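Matching sites in 2-oxo-1,2-dihydroquinoline 8-monooxygenase, oxygenase component from Pseudomonas putida, a protein that probably hydroxylates 2-oxo-1,2-dihydroquinoline at carbon 8, as the Rieske-type oxygenase component of a monooxygenase with a [2Fe-2S] cluster and a separate iron site (PDB 1Z03 (chain A, 1.80 Å), residues P299-V304 and Y315-P320), and in its relative terminal oxygenase component of carbazole 1,9a-dioxygenase from Sphingomonas (PDB 3GKQ (chain B, 2.10 Å), residues P268-V273 and F284-P289). One frame, after least-squares fit of the local backbone (RMSD 0.30 Å); residues are numbered along the deposited sequences.

Structure 1 (1Z03). With OCH (quinolin-2(1H)-one), chain C.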
loop_
_atom_site.group_PDB
_atom_site.type_symbol
_atom_site.label_atom_id
_atom_site.label_comp_id
_atom_site.label_asym_id
_atom_site.label_seq_id
_atom_site.Cartn_x
_atom_site.Cartn_y
_atom_site.Cartn_z
ATOM N N PRO A 299 -27.350 14.866 1.199
ATOM C CA PRO A 299 -26.550 13.660 1.462
ATOM C C PRO A 299 -25.531 13.775 2.601
ATOM O O PRO A 299 -24.692 12.885 2.779
ATOM C CB PRO A 299 -25.866 13.410 0.126
ATOM C CG PRO A 299 -25.615 14.807 -0.370
ATOM C CD PRO A 299 -26.933 15.504 -0.066
ATOM N N GLY A 300 -25.611 14.862 3.367
ATOM C CA GLY A 300 -24.681 15.076 4.464
ATOM C C GLY A 300 -24.077 16.466 4.356
ATOM O O GLY A 300 -22.853 16.630 4.230
ATOM N N VAL A 301 -24.949 17.470 4.396
ATOM C CA VAL A 301 -24.529 18.863 4.289
ATOM C C VAL A 301 -24.788 19.592 5.599
ATOM O O VAL A 301 -25.923 19.631 6.088
ATOM C CB VAL A 301 -25.299 19.595 3.178
ATOM C CG1 VAL A 301 -24.592 20.905 2.851
ATOM C CG2 VAL A 301 -25.426 18.714 1.958
ATOM N N LEU A 302 -23.729 20.173 6.154
ATOM C CA LEU A 302 -23.806 20.910 7.410
ATOM C C LEU A 302 -23.988 22.393 7.172
ATOM O O LEU A 302 -23.399 22.956 6.252
ATOM C CB LEU A 302 -22.523 20.723 8.229
ATOM C CG LEU A 302 -22.363 21.600 9.481
ATOM C CD1 LEU A 302 -23.179 21.013 10.634
ATOM C CD2 LEU A 302 -20.900 21.679 9.877
ATOM N N MET A 303 -24.814 23.014 8.002
ATOM C CA MET A 303 -25.029 24.452 7.937
ATOM C C MET A 303 -24.797 24.987 9.343
ATOM O O MET A 303 -25.333 24.462 10.319
ATOM C CB MET A 303 -26.444 24.820 7.486
ATOM C CG MET A 303 -26.717 26.323 7.649
ATOM S SD MET A 303 -28.243 26.924 6.884
ATOM C CE MET A 303 -29.471 26.012 7.837
ATOM N N VAL A 304 -23.966 26.014 9.447
ATOM C CA VAL A 304 -23.683 26.624 10.736
ATOM C C VAL A 304 -24.123 28.076 10.631
ATOM O O VAL A 304 -23.368 28.929 10.163
ATOM C CB VAL A 304 -22.176 26.565 11.077
ATOM C CG1 VAL A 304 -21.963 26.892 12.559
ATOM C CG2 VAL A 304 -21.626 25.192 10.751
ATOM N N TYR A 315 -20.926 26.399 5.415
ATOM C CA TYR A 315 -21.470 25.149 4.900
ATOM C C TYR A 315 -20.317 24.172 4.704
ATOM O O TYR A 315 -19.227 24.564 4.290
ATOM C CB TYR A 315 -22.167 25.359 3.548
ATOM C CG TYR A 315 -23.440 26.174 3.602
ATOM C CD1 TYR A 315 -23.517 27.423 2.985
ATOM C CD2 TYR A 315 -24.569 25.700 4.276
ATOM C CE1 TYR A 315 -24.688 28.182 3.039
ATOM C CE2 TYR A 315 -25.746 26.454 4.335
ATOM C CZ TYR A 315 -25.797 27.691 3.716
ATOM O OH TYR A 315 -26.953 28.439 3.784
ATOM N N GLU A 316 -20.555 22.903 5.007
ATOM C CA GLU A 316 -19.534 21.886 4.815
ATOM C C GLU A 316 -20.144 20.661 4.153
ATOM O O GLU A 316 -21.311 20.342 4.379
ATOM C CB GLU A 316 -18.898 21.475 6.147
ATOM C CG GLU A 316 -18.250 22.620 6.924
ATOM C CD GLU A 316 -17.368 22.131 8.056
ATOM O OE1 GLU A 316 -17.554 20.985 8.514
ATOM O OE2 GLU A 316 -16.498 22.895 8.506
ATOM N N TRP A 317 -19.353 20.009 3.304
ATOM C CA TRP A 317 -19.766 18.789 2.620
ATOM C C TRP A 317 -18.651 17.796 2.886
ATOM O O TRP A 317 -17.520 18.192 3.162
ATOM C CB TRP A 317 -19.872 18.998 1.114
ATOM C CG TRP A 317 -21.133 19.661 0.645
ATOM C CD1 TRP A 317 -22.255 19.043 0.165
ATOM C CD2 TRP A 317 -21.362 21.067 0.519
ATOM N NE1 TRP A 317 -23.165 19.983 -0.266
ATOM C CE2 TRP A 317 -22.642 21.234 -0.059
ATOM C CE3 TRP A 317 -20.608 22.205 0.835
ATOM C CZ2 TRP A 317 -23.184 22.498 -0.332
ATOM C CZ3 TRP A 317 -21.149 23.462 0.562
ATOM C CH2 TRP A 317 -22.423 23.596 -0.017
ATOM N N TYR A 318 -18.982 16.516 2.803
ATOM C CA TYR A 318 -18.028 15.434 3.014
ATOM C C TYR A 318 -18.426 14.461 1.917
ATOM O O TYR A 318 -19.106 13.459 2.152
ATOM C CB TYR A 318 -18.232 14.831 4.402
ATOM C CG TYR A 318 -18.432 15.891 5.464
ATOM C CD1 TYR A 318 -19.698 16.434 5.707
ATOM C CD2 TYR A 318 -17.347 16.402 6.178
ATOM C CE1 TYR A 318 -19.876 17.461 6.635
ATOM C CE2 TYR A 318 -17.516 17.432 7.105
ATOM C CZ TYR A 318 -18.782 17.949 7.329
ATOM O OH TYR A 318 -18.945 18.926 8.281
ATOM N N VAL A 319 -18.004 14.797 0.703
ATOM C CA VAL A 319 -18.335 14.033 -0.484
ATOM C C VAL A 319 -17.559 12.734 -0.604
ATOM O O VAL A 319 -16.324 12.728 -0.657
ATOM C CB VAL A 319 -18.095 14.882 -1.743
ATOM C CG1 VAL A 319 -18.620 14.159 -2.956
ATOM C CG2 VAL A 319 -18.774 16.254 -1.586
ATOM N N PRO A 320 -18.275 11.605 -0.645
ATOM C CA PRO A 320 -17.519 10.363 -0.761
ATOM C C PRO A 320 -16.828 10.257 -2.106
ATOM O O PRO A 320 -17.400 10.615 -3.139
ATOM C CB PRO A 320 -18.574 9.274 -0.525
ATOM C CG PRO A 320 -19.882 9.946 -0.794
ATOM C CD PRO A 320 -19.705 11.364 -0.374
HETATM O O1 OCH C . -20.971 22.439 16.607
HETATM N N2 OCH C . -20.023 22.952 14.546
HETATM C C3 OCH C . -19.285 23.806 13.688
HETATM C C4 OCH C . -19.023 23.440 12.316
HETATM C C5 OCH C . -18.285 24.322 11.526
HETATM C C6 OCH C . -17.796 25.554 12.063
HETATM C C7 OCH C . -18.049 25.911 13.386
HETATM C C8 OCH C . -18.782 25.067 14.228
HETATM C C9 OCH C . -19.066 25.421 15.651
HETATM C C10 OCH C . -19.767 24.600 16.448
HETATM C C1 OCH C . -20.324 23.246 15.939
HETATM O O HOH W 1 -22.046 13.191 1.728
HETATM O O HOH W 2 -21.585 15.970 1.931
#
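Met303 and Tyr315 lie side by side on neighbouring antiparallel strands of a beta hairpin, 301-305 and 313-320, in the central sheet of the ring-hydroxylase domain. Followed outward, Met303 CB stands 3.6 Å from Tyr315 CE2, CG packs against the same ring carbon at 3.5 Å, and SD stays beside it, 3.6 Å from Tyr315 CE2. Tyr315 OH is hydrogen-bonded to Pro189 O. Further along this face, Val301 CG1, anti to the backbone N (chi1 -165°), lies over the five-membered ring of Trp317 in a CH-pi contact, 3.7 Å from its centroid. Leu302 and Glu316 exchange two backbone hydrogen bonds, Leu302 N to Glu316 O measuring 3.0 Å. On their face Leu302 CD2 lies 3.7 Å from Glu316 OE1, which accepts a hydrogen bond from Tyr318 OH (2.5 Å). Glu316 OE2 is held by Tyr328 OH, and the side chain of the iron ligand Asp365 is about 6 Å from that of Glu316. Bound quinolin-2(1H)-one touches Leu302, Val304 and Glu316, consistent with this face lining its pocket.

Structure 2 (3GKQ).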
loop_
_atom_site.group_PDB
_atom_site.type_symbol
_atom_site.label_atom_id
_atom_site.label_comp_id
_atom_site.label_asym_id
_atom_site.label_seq_id
_atom_site.Cartn_x
_atom_site.Cartn_y
_atom_site.Cartn_z
ATOM N N PRO B 268 -27.695 15.079 1.206
ATOM C CA PRO B 268 -27.019 13.787 1.380
ATOM C C PRO B 268 -25.930 13.749 2.459
ATOM O O PRO B 268 -25.297 12.713 2.669
ATOM C CB PRO B 268 -26.455 13.520 -0.008
ATOM C CG PRO B 268 -26.033 14.897 -0.442
ATOM C CD PRO B 268 -27.217 15.758 -0.016
ATOM N N GLY B 269 -25.714 14.876 3.132
ATOM C CA GLY B 269 -24.705 14.938 4.178
ATOM C C GLY B 269 -23.961 16.260 4.138
ATOM O O GLY B 269 -22.755 16.302 3.889
ATOM N N VAL B 270 -24.688 17.349 4.375
ATOM C CA VAL B 270 -24.095 18.682 4.345
ATOM C C VAL B 270 -24.474 19.479 5.589
ATOM O O VAL B 270 -25.637 19.510 5.998
ATOM C CB VAL B 270 -24.529 19.440 3.064
ATOM C CG1 VAL B 270 -26.029 19.384 2.917
ATOM C CG2 VAL B 270 -24.050 20.876 3.112
ATOM N N LEU B 271 -23.475 20.116 6.188
ATOM C CA LEU B 271 -23.666 20.890 7.407
ATOM C C LEU B 271 -23.870 22.383 7.173
ATOM O O LEU B 271 -23.360 22.953 6.204
ATOM C CB LEU B 271 -22.458 20.701 8.321
ATOM C CG LEU B 271 -22.503 21.308 9.728
ATOM C CD1 LEU B 271 -23.329 20.417 10.642
ATOM C CD2 LEU B 271 -21.083 21.433 10.269
ATOM N N LYS B 272 -24.631 23.001 8.071
ATOM C CA LYS B 272 -24.880 24.438 8.029
ATOM C C LYS B 272 -24.725 24.986 9.443
ATOM O O LYS B 272 -25.479 24.615 10.346
ATOM C CB LYS B 272 -26.288 24.757 7.518
ATOM C CG LYS B 272 -26.585 26.264 7.512
ATOM C CD LYS B 272 -27.991 26.576 7.030
ATOM C CE LYS B 272 -28.289 28.071 7.127
ATOM N NZ LYS B 272 -29.683 28.379 6.694
ATOM N N VAL B 273 -23.731 25.848 9.634
ATOM C CA VAL B 273 -23.479 26.463 10.936
ATOM C C VAL B 273 -23.782 27.950 10.774
ATOM O O VAL B 273 -23.127 28.651 9.997
ATOM C CB VAL B 273 -22.019 26.264 11.368
ATOM C CG1 VAL B 273 -21.806 26.820 12.762
ATOM C CG2 VAL B 273 -21.669 24.777 11.333
ATOM N N PHE B 284 -21.044 26.462 5.400
ATOM C CA PHE B 284 -21.667 25.271 4.828
ATOM C C PHE B 284 -20.550 24.262 4.561
ATOM O O PHE B 284 -19.517 24.620 3.991
ATOM C CB PHE B 284 -22.353 25.620 3.504
ATOM C CG PHE B 284 -23.404 26.693 3.618
ATOM C CD1 PHE B 284 -24.721 26.370 3.929
ATOM C CD2 PHE B 284 -23.079 28.028 3.386
ATOM C CE1 PHE B 284 -25.704 27.360 4.002
ATOM C CE2 PHE B 284 -24.055 29.025 3.458
ATOM C CZ PHE B 284 -25.370 28.689 3.765
ATOM N N GLU B 285 -20.747 23.009 4.966
ATOM C CA GLU B 285 -19.726 21.984 4.751
ATOM C C GLU B 285 -20.272 20.712 4.113
ATOM O O GLU B 285 -21.339 20.230 4.488
ATOM C CB GLU B 285 -19.065 21.580 6.071
ATOM C CG GLU B 285 -18.517 22.711 6.909
ATOM C CD GLU B 285 -17.605 22.208 8.012
ATOM O OE1 GLU B 285 -17.926 21.167 8.631
ATOM O OE2 GLU B 285 -16.567 22.855 8.260
ATOM N N TRP B 286 -19.522 20.176 3.153
ATOM C CA TRP B 286 -19.869 18.929 2.471
ATOM C C TRP B 286 -18.768 17.923 2.796
ATOM O O TRP B 286 -17.614 18.297 3.005
ATOM C CB TRP B 286 -19.921 19.122 0.951
ATOM C CG TRP B 286 -21.249 19.581 0.406
ATOM C CD1 TRP B 286 -22.239 18.796 -0.109
ATOM C CD2 TRP B 286 -21.715 20.933 0.297
ATOM N NE1 TRP B 286 -23.291 19.573 -0.539
ATOM C CE2 TRP B 286 -22.994 20.892 -0.300
ATOM C CE3 TRP B 286 -21.172 22.180 0.647
ATOM C CZ2 TRP B 286 -23.744 22.045 -0.559
ATOM C CZ3 TRP B 286 -21.915 23.328 0.393
ATOM C CH2 TRP B 286 -23.188 23.251 -0.207
ATOM N N TYR B 287 -19.139 16.649 2.841
ATOM C CA TYR B 287 -18.208 15.560 3.110
ATOM C C TYR B 287 -18.539 14.560 2.010
ATOM O O TYR B 287 -19.222 13.568 2.244
ATOM C CB TYR B 287 -18.501 14.951 4.478
ATOM C CG TYR B 287 -18.686 15.987 5.556
ATOM C CD1 TYR B 287 -17.590 16.592 6.168
ATOM C CD2 TYR B 287 -19.961 16.397 5.930
ATOM C CE1 TYR B 287 -17.764 17.590 7.133
ATOM C CE2 TYR B 287 -20.145 17.389 6.887
ATOM C CZ TYR B 287 -19.046 17.980 7.483
ATOM O OH TYR B 287 -19.239 18.961 8.429
ATOM N N VAL B 288 -18.056 14.849 0.809
ATOM C CA VAL B 288 -18.327 14.028 -0.357
ATOM C C VAL B 288 -17.477 12.778 -0.434
ATOM O O VAL B 288 -16.248 12.844 -0.496
ATOM C CB VAL B 288 -18.139 14.846 -1.654
ATOM C CG1 VAL B 288 -18.633 14.046 -2.849
ATOM C CG2 VAL B 288 -18.889 16.171 -1.541
ATOM N N PRO B 289 -18.129 11.611 -0.440
ATOM C CA PRO B 289 -17.398 10.344 -0.514
ATOM C C PRO B 289 -16.547 10.296 -1.781
ATOM O O PRO B 289 -17.025 10.652 -2.851
ATOM C CB PRO B 289 -18.512 9.291 -0.568
ATOM C CG PRO B 289 -19.709 9.979 0.018
ATOM C CD PRO B 289 -19.583 11.390 -0.499
HETATM O O HOH W 3 -21.829 15.813 1.342
#
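Lys272 runs alongside Phe284, both pointing the same way from their strands. Followed outward from CB, its CG stands 3.8 Å from Phe284 CE1, CD follows at 3.9 Å from that same CE1, CE passes at 4.1 Å from it, and NZ goes beyond the ring to a hydrogen bond with Pro154 O. All four torsions are near 180°, which keeps the chain straight along the ring. Further along this face, Val270 CG2, anti to the backbone N, lies over the six-membered ring of Trp286 in a CH-pi contact, 3.7 Å from its centroid; chi1 of 51° leaves CG1 between the backbone N and carbonyl carbon. Leu271 and Glu285 exchange two backbone hydrogen bonds, Leu271 N to Glu285 O measuring 2.7 Å. On their face Leu271 CD2 lies 3.6 Å from Glu285 OE1, which accepts a hydrogen bond from Tyr287 OH (2.6 Å). Glu285 OE2 is held by Tyr297 OH, and the side chain of the iron ligand Asp334 is about 6 Å from that of Glu285.

How the two compare
The paired backbone bonds persist: Leu302(A) N to Glu316(A) O corresponds to Leu271(B) N to Glu285(B) O, and the return bond is likewise kept. So is the hydroxyl-carboxylate bond of Tyr318(A) with Glu316(A), matched by Tyr287(B) with Glu285(B). Water 2 and water 3 share one place, bridging Gly300(A) O to Tyr318(A) N and Gly269(B) O to Tyr287(B) N. Two polar tips differ: OH of Tyr315(A), bonded to Pro189(A) O, has no counterpart in Phe284(B), whose ring cannot make such a bond, and NZ of Lys272(B), bonded to Pro154(B) O, has none in Met303(A).

At Met303(A) / Lys272(B) the CB atoms coincide, and the CG atoms fall 0.2 Å apart after superposition. SD of Met303(A) lies 0.5 Å from CD of Lys272(B) after superposition, so sulfur and methylene share one site beside the ring, and contact with Tyr315(A) or Phe284(B) is kept. Beyond it the methyl CE of Met303(A) stands against the amine NZ of Lys272(B), an apolar tip against a polar, probably charged one.

At Tyr315(A) / Phe284(B) the CB atoms coincide, but CZ of Tyr315(A) and CZ of Phe284(B) are 1.1 Å apart, a modest displacement of the outer ring. CB still approaches the strand oxygen, Leu302(A) O or Leu271(B) O.

Val301(A) and Val270(B) are modelled in different rotamers, chi1 -165° against 51°, although both touch the indole of Trp317(A) or Trp286(B), which keeps its place.

Quinolin-2(1H)-one is modelled in structure 1 alone, touching Leu302(A), Val304(A) and Glu316(A); these side chains and their counterparts Leu271(B), Val273(B) and Glu285(B) coincide within the error.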